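Local coordinates for putative flagella-related protein H (Methanocaldococcus jannaschii DSM 2661, PDB 4WIA), which probably binds ATP and magnesium as a KaiC-like P-loop ATPase component of the archaellum, the archaeal flagellum, at residues Val42-Arg55 with Phe70-Lys84. Sequence-based numbering, arbitrary orientation.
Sequences VLCQRLAYGFLQNR and FIKQMNSLNYSINKK. With SO4 (sulfate ion), chain G; SO4 (sulfate ion), chain J.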
loop_
_atom_site.group_PDB
_atom_site.type_symbol
_atom_site.label_atom_id
_atom_site.label_comp_id
_atom_site.label_asym_id
_atom_site.label_seq_id
_atom_site.Cartn_x
_atom_site.Cartn_y
_atom_site.Cartn_z
ATOM N N VAL A 42 16.666 -7.521 -14.570
ATOM C CA VAL A 42 16.021 -6.258 -14.115
ATOM C C VAL A 42 14.497 -6.336 -14.164
ATOM O O VAL A 42 13.808 -5.879 -13.282
ATOM C CB VAL A 42 16.527 -5.057 -14.913
ATOM C CG1 VAL A 42 15.692 -3.847 -14.611
ATOM C CG2 VAL A 42 17.966 -4.771 -14.555
ATOM N N LEU A 43 13.975 -7.039 -15.159
ATOM C CA LEU A 43 12.545 -7.235 -15.245
ATOM C C LEU A 43 12.042 -8.059 -14.106
ATOM O O LEU A 43 10.995 -7.738 -13.544
ATOM C CB LEU A 43 12.225 -7.930 -16.535
ATOM C CG LEU A 43 10.836 -7.801 -17.094
ATOM C CD1 LEU A 43 10.443 -6.334 -17.279
ATOM C CD2 LEU A 43 10.753 -8.543 -18.420
ATOM N N CYS A 44 12.796 -9.125 -13.724
ATOM C CA CYS A 44 12.402 -9.944 -12.564
ATOM C C CYS A 44 12.422 -9.137 -11.327
ATOM O O CYS A 44 11.599 -9.293 -10.460
ATOM C CB CYS A 44 13.379 -11.153 -12.372
ATOM S SG CYS A 44 13.217 -12.417 -13.649
ATOM N N GLN A 45 13.406 -8.252 -11.251
ATOM C CA GLN A 45 13.596 -7.371 -10.077
ATOM C C GLN A 45 12.474 -6.359 -9.919
ATOM O O GLN A 45 11.970 -6.184 -8.814
ATOM C CB GLN A 45 14.950 -6.701 -10.182
ATOM C CG GLN A 45 16.051 -7.669 -9.858
ATOM C CD GLN A 45 17.393 -7.336 -10.470
ATOM O OE1 GLN A 45 17.673 -6.204 -10.895
ATOM N NE2 GLN A 45 18.284 -8.353 -10.470
ATOM N N ARG A 46 12.055 -5.752 -11.040
ATOM C CA ARG A 46 10.890 -4.849 -11.042
ATOM C C ARG A 46 9.630 -5.599 -10.607
ATOM O O ARG A 46 8.816 -5.088 -9.800
ATOM C CB ARG A 46 10.674 -4.240 -12.427
ATOM C CG ARG A 46 9.268 -3.672 -12.681
ATOM C CD ARG A 46 8.998 -2.446 -11.809
ATOM N NE ARG A 46 7.659 -1.887 -12.020
ATOM C CZ ARG A 46 6.537 -2.331 -11.460
ATOM N NH1 ARG A 46 6.543 -3.397 -10.678
ATOM N NH2 ARG A 46 5.401 -1.704 -11.684
ATOM N N LEU A 47 9.446 -6.788 -11.167
ATOM C CA LEU A 47 8.250 -7.564 -10.782
ATOM C C LEU A 47 8.282 -7.911 -9.308
ATOM O O LEU A 47 7.296 -7.746 -8.594
ATOM C CB LEU A 47 8.150 -8.811 -11.643
ATOM C CG LEU A 47 7.774 -8.459 -13.085
ATOM C CD1 LEU A 47 7.909 -9.663 -13.996
ATOM C CD2 LEU A 47 6.353 -7.888 -13.177
ATOM N N ALA A 48 9.445 -8.390 -8.830
ATOM C CA ALA A 48 9.586 -8.721 -7.424
ATOM C C ALA A 48 9.316 -7.544 -6.513
ATOM O O ALA A 48 8.576 -7.653 -5.548
ATOM C CB ALA A 48 10.979 -9.288 -7.154
ATOM N N TYR A 49 9.897 -6.386 -6.817
ATOM C CA TYR A 49 9.602 -5.179 -6.018
ATOM C C TYR A 49 8.133 -4.798 -6.015
ATOM O O TYR A 49 7.588 -4.455 -4.970
ATOM C CB TYR A 49 10.458 -4.019 -6.498
ATOM C CG TYR A 49 10.438 -2.800 -5.583
ATOM C CD1 TYR A 49 11.054 -2.838 -4.360
ATOM C CD2 TYR A 49 9.766 -1.638 -5.941
ATOM C CE1 TYR A 49 11.009 -1.762 -3.516
ATOM C CE2 TYR A 49 9.735 -0.527 -5.098
ATOM C CZ TYR A 49 10.359 -0.601 -3.898
ATOM O OH TYR A 49 10.315 0.472 -3.102
ATOM N N GLY A 50 7.478 -4.841 -7.184
ATOM C CA GLY A 50 6.016 -4.606 -7.271
ATOM C C GLY A 50 5.195 -5.531 -6.374
ATOM O O GLY A 50 4.433 -5.078 -5.556
ATOM N N PHE A 51 5.391 -6.850 -6.524
ATOM C CA PHE A 51 4.715 -7.808 -5.670
ATOM C C PHE A 51 4.954 -7.496 -4.186
ATOM O O PHE A 51 4.015 -7.446 -3.386
ATOM C CB PHE A 51 5.231 -9.239 -5.956
ATOM C CG PHE A 51 4.784 -9.820 -7.278
ATOM C CD1 PHE A 51 3.461 -9.875 -7.599
ATOM C CD2 PHE A 51 5.691 -10.347 -8.158
ATOM C CE1 PHE A 51 3.056 -10.424 -8.781
ATOM C CE2 PHE A 51 5.309 -10.910 -9.358
ATOM C CZ PHE A 51 3.977 -10.898 -9.696
ATOM N N LEU A 52 6.210 -7.292 -3.804
ATOM C CA LEU A 52 6.498 -7.046 -2.405
ATOM C C LEU A 52 5.810 -5.787 -1.869
ATOM O O LEU A 52 5.312 -5.769 -0.741
ATOM C CB LEU A 52 7.996 -6.923 -2.177
ATOM C CG LEU A 52 8.769 -8.214 -2.304
ATOM C CD1 LEU A 52 10.241 -7.892 -2.470
ATOM C CD2 LEU A 52 8.556 -9.061 -1.054
ATOM N N GLN A 53 5.786 -4.714 -2.658
ATOM C CA GLN A 53 5.157 -3.478 -2.202
ATOM C C GLN A 53 3.661 -3.656 -2.111
ATOM O O GLN A 53 3.003 -2.952 -1.363
ATOM C CB GLN A 53 5.472 -2.333 -3.185
ATOM C CG GLN A 53 6.916 -1.884 -3.149
ATOM C CD GLN A 53 7.239 -1.323 -1.807
ATOM O OE1 GLN A 53 6.540 -0.473 -1.298
ATOM N NE2 GLN A 53 8.260 -1.787 -1.226
ATOM N N ASN A 54 3.103 -4.573 -2.887
ATOM C CA ASN A 54 1.673 -4.825 -2.804
ATOM C C ASN A 54 1.285 -5.979 -1.867
ATOM O O ASN A 54 0.204 -6.510 -1.981
ATOM C CB ASN A 54 1.119 -5.021 -4.211
ATOM C CG ASN A 54 1.057 -3.704 -4.945
ATOM O OD1 ASN A 54 0.096 -3.009 -4.831
ATOM N ND2 ASN A 54 2.081 -3.376 -5.708
ATOM N N ARG A 55 2.190 -6.331 -0.959
ATOM C CA ARG A 55 1.920 -7.246 0.176
ATOM C C ARG A 55 1.874 -8.719 -0.226
ATOM O O ARG A 55 1.293 -9.526 0.477
ATOM C CB ARG A 55 0.645 -6.870 0.929
ATOM C CG ARG A 55 0.560 -5.399 1.346
ATOM C CD ARG A 55 1.662 -5.061 2.330
ATOM N NE ARG A 55 1.709 -3.646 2.563
ATOM C CZ ARG A 55 2.464 -3.024 3.471
ATOM N NH1 ARG A 55 2.429 -1.704 3.523
ATOM N NH2 ARG A 55 3.190 -3.667 4.355
ATOM N N PHE A 70 23.028 -8.595 -4.642
ATOM C CA PHE A 70 21.607 -8.390 -4.887
ATOM C C PHE A 70 21.085 -7.117 -4.164
ATOM O O PHE A 70 20.362 -6.290 -4.753
ATOM C CB PHE A 70 20.812 -9.613 -4.463
ATOM C CG PHE A 70 19.368 -9.524 -4.753
ATOM C CD1 PHE A 70 18.907 -9.675 -6.057
ATOM C CD2 PHE A 70 18.435 -9.294 -3.753
ATOM C CE1 PHE A 70 17.534 -9.591 -6.354
ATOM C CE2 PHE A 70 17.093 -9.189 -4.065
ATOM C CZ PHE A 70 16.641 -9.316 -5.351
ATOM N N ILE A 71 21.438 -6.966 -2.903
ATOM C CA ILE A 71 21.011 -5.784 -2.203
ATOM C C ILE A 71 21.528 -4.511 -2.910
ATOM O O ILE A 71 20.775 -3.544 -3.070
ATOM C CB ILE A 71 21.461 -5.826 -0.758
ATOM C CG1 ILE A 71 20.643 -6.870 -0.006
ATOM C CG2 ILE A 71 21.314 -4.460 -0.082
ATOM C CD1 ILE A 71 21.357 -7.342 1.237
ATOM N N LYS A 72 22.791 -4.519 -3.342
ATOM C CA LYS A 72 23.322 -3.382 -4.038
ATOM C C LYS A 72 22.586 -3.156 -5.350
ATOM O O LYS A 72 22.327 -2.013 -5.698
ATOM C CB LYS A 72 24.811 -3.509 -4.362
ATOM C CG LYS A 72 25.624 -3.923 -3.176
ATOM C CD LYS A 72 27.000 -3.366 -3.231
ATOM C CE LYS A 72 28.065 -4.280 -3.768
ATOM N NZ LYS A 72 29.355 -3.855 -3.156
ATOM N N GLN A 73 22.345 -4.232 -6.095
ATOM C CA GLN A 73 21.717 -4.125 -7.385
ATOM C C GLN A 73 20.282 -3.580 -7.232
ATOM O O GLN A 73 19.908 -2.632 -7.918
ATOM C CB GLN A 73 21.673 -5.467 -8.069
ATOM C CG GLN A 73 20.603 -5.564 -9.131
ATOM C CD GLN A 73 20.944 -4.800 -10.382
ATOM O OE1 GLN A 73 21.985 -4.171 -10.455
ATOM N NE2 GLN A 73 20.086 -4.865 -11.391
HETATM N N MSE A 74 19.551 -4.097 -6.242
HETATM C CA MSE A 74 18.237 -3.560 -5.911
HETATM C C MSE A 74 18.342 -2.108 -5.457
HETATM O O MSE A 74 17.591 -1.244 -5.893
HETATM C CB MSE A 74 17.512 -4.381 -4.863
HETATM C CG MSE A 74 17.292 -5.746 -5.405
HETATM SE SE MSE A 74 15.934 -5.829 -6.815
HETATM C CE MSE A 74 14.332 -5.943 -5.692
ATOM N N ASN A 75 19.294 -1.781 -4.624
ATOM C CA ASN A 75 19.426 -0.410 -4.190
ATOM C C ASN A 75 19.750 0.538 -5.361
ATOM O O ASN A 75 19.299 1.693 -5.396
ATOM C CB ASN A 75 20.525 -0.308 -3.131
ATOM C CG ASN A 75 20.702 1.098 -2.664
ATOM O OD1 ASN A 75 21.676 1.749 -3.002
ATOM N ND2 ASN A 75 19.781 1.563 -1.868
ATOM N N SER A 76 20.527 0.035 -6.320
ATOM C CA SER A 76 20.987 0.842 -7.442
ATOM C C SER A 76 19.793 1.233 -8.325
ATOM O O SER A 76 19.806 2.277 -8.913
ATOM C CB SER A 76 21.998 0.096 -8.302
ATOM O OG SER A 76 21.363 -0.967 -9.022
ATOM N N LEU A 77 18.782 0.384 -8.359
ATOM C CA LEU A 77 17.537 0.656 -9.051
ATOM C C LEU A 77 16.482 1.359 -8.188
ATOM O O LEU A 77 15.354 1.650 -8.653
ATOM C CB LEU A 77 16.944 -0.668 -9.540
ATOM C CG LEU A 77 17.893 -1.409 -10.478
ATOM C CD1 LEU A 77 17.326 -2.737 -10.889
ATOM C CD2 LEU A 77 18.255 -0.619 -11.714
ATOM N N ASN A 78 16.823 1.672 -6.949
ATOM C CA ASN A 78 15.831 2.215 -6.073
ATOM C C ASN A 78 14.647 1.308 -5.894
ATOM O O ASN A 78 13.513 1.749 -5.780
ATOM C CB ASN A 78 15.361 3.556 -6.621
ATOM C CG ASN A 78 15.220 4.559 -5.527
ATOM O OD1 ASN A 78 16.173 5.359 -5.216
ATOM N ND2 ASN A 78 14.139 4.409 -4.794
ATOM N N TYR A 79 14.937 0.009 -5.824
ATOM C CA TYR A 79 13.975 -0.976 -5.457
ATOM C C TYR A 79 14.474 -1.587 -4.173
ATOM O O TYR A 79 14.536 -2.825 -4.075
ATOM C CB TYR A 79 13.918 -2.127 -6.485
ATOM C CG TYR A 79 13.384 -1.823 -7.844
ATOM C CD1 TYR A 79 12.449 -0.804 -8.052
ATOM C CD2 TYR A 79 13.839 -2.529 -8.950
ATOM C CE1 TYR A 79 11.940 -0.544 -9.299
ATOM C CE2 TYR A 79 13.373 -2.235 -10.225
ATOM C CZ TYR A 79 12.416 -1.248 -10.383
ATOM O OH TYR A 79 11.955 -0.933 -11.641
ATOM N N SER A 80 14.787 -0.797 -3.166
ATOM C CA SER A 80 15.484 -1.364 -2.044
ATOM C C SER A 80 14.574 -2.322 -1.211
ATOM O O SER A 80 13.391 -2.097 -1.006
ATOM C CB SER A 80 16.194 -0.277 -1.226
ATOM O OG SER A 80 15.290 0.318 -0.315
ATOM N N ILE A 81 15.144 -3.467 -0.813
ATOM C CA ILE A 81 14.345 -4.545 -0.205
ATOM C C ILE A 81 14.902 -5.060 1.127
ATOM O O ILE A 81 14.665 -6.203 1.512
ATOM C CB ILE A 81 14.170 -5.677 -1.183
ATOM C CG1 ILE A 81 15.454 -6.034 -1.978
ATOM C CG2 ILE A 81 13.048 -5.306 -2.179
ATOM C CD1 ILE A 81 16.667 -6.475 -1.195
ATOM N N ASN A 82 15.612 -4.193 1.848
ATOM C CA ASN A 82 16.218 -4.547 3.110
ATOM C C ASN A 82 15.238 -5.019 4.140
ATOM O O ASN A 82 15.441 -6.038 4.788
ATOM C CB ASN A 82 16.943 -3.314 3.675
ATOM C CG ASN A 82 17.993 -2.809 2.740
ATOM O OD1 ASN A 82 17.905 -1.688 2.188
ATOM N ND2 ASN A 82 18.982 -3.640 2.504
ATOM N N LYS A 83 14.212 -4.223 4.364
ATOM C CA LYS A 83 13.207 -4.592 5.340
ATOM C C LYS A 83 12.452 -5.846 4.967
ATOM O O LYS A 83 12.047 -6.607 5.858
ATOM C CB LYS A 83 12.231 -3.468 5.630
ATOM C CG LYS A 83 12.828 -2.496 6.616
ATOM C CD LYS A 83 11.777 -1.661 7.297
ATOM C CE LYS A 83 12.337 -1.049 8.563
ATOM N NZ LYS A 83 11.311 -0.188 9.209
ATOM N N LYS A 84 12.259 -6.064 3.688
ATOM C CA LYS A 84 11.529 -7.217 3.236
ATOM C C LYS A 84 12.386 -8.483 3.465
ATOM O O LYS A 84 11.847 -9.525 3.818
ATOM C CB LYS A 84 11.173 -7.082 1.765
ATOM C CG LYS A 84 10.218 -5.930 1.427
ATOM C CD LYS A 84 8.808 -6.235 1.888
ATOM C CE LYS A 84 7.847 -5.126 1.553
ATOM N NZ LYS A 84 6.433 -5.490 1.895
HETATM S S SO4 G . 14.546 -0.437 3.061
HETATM O O1 SO4 G . 15.142 -0.876 1.825
HETATM O O2 SO4 G . 13.598 0.598 2.771
HETATM O O3 SO4 G . 15.579 0.044 3.953
HETATM O O4 SO4 G . 13.713 -1.400 3.724
HETATM S S SO4 J . 5.274 -6.366 5.297
HETATM O O1 SO4 J . 5.078 -5.587 6.564
HETATM O O2 SO4 J . 4.101 -6.134 4.381
HETATM O O3 SO4 J . 6.469 -6.156 4.503
HETATM O O4 SO4 J . 5.247 -7.806 5.763
#
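Gln-73 meets Gln-45 through a single amide-amide hydrogen bond: its NE2 donates to OE1 of Gln-45 at 2.8 Å, nearly straight at 171°, with the acceptor lying in the donor's amide plane. Bent at chi2, the Gln-73 chain crosses that of Gln-45 at about a right angle. The next residue, Met-74, a selenomethionine, sets SE 3.6 Å from CG of Gln-45, and CD1 of Leu-77 lies close to OE1 of Gln-45. Asn-78, with positive phi, closes helix 70-76 in a Schellman motif and sends the chain on along helix 42-53 towards its C-terminal end. That helix continues from what is probably the Walker A P-loop of this KaiC-like fold. The two axes cross steeply, at -80°, and come no closer than 11.2 Å, a gap bridged by long side chains such as the two glutamines; residues 79-81 continue the contact as loop. There CA of Tyr-79 sits over one face of the Tyr-49 ring, 3.7 Å from its centroid, a CH-pi contact; the two rings are slid apart, with planes 26° apart. OH of Tyr-79 lies 3.3 Å from CD of Arg-46 and bonds to the backbone N of Ile-225. Replacing the ring with an alanine is likely to leave the Ile-225 amide without its mate and a gap beside Tyr-49 and Arg-46. CG2 of Ile-81 reaches CD1 of Leu-52 and the edge of the Tyr-49 ring. Finally, Lys-84 NZ donates to O of Leu-52 (2.9 Å) from the face opposite Arg-55 N, and also to a sulfate shared with Arg-55.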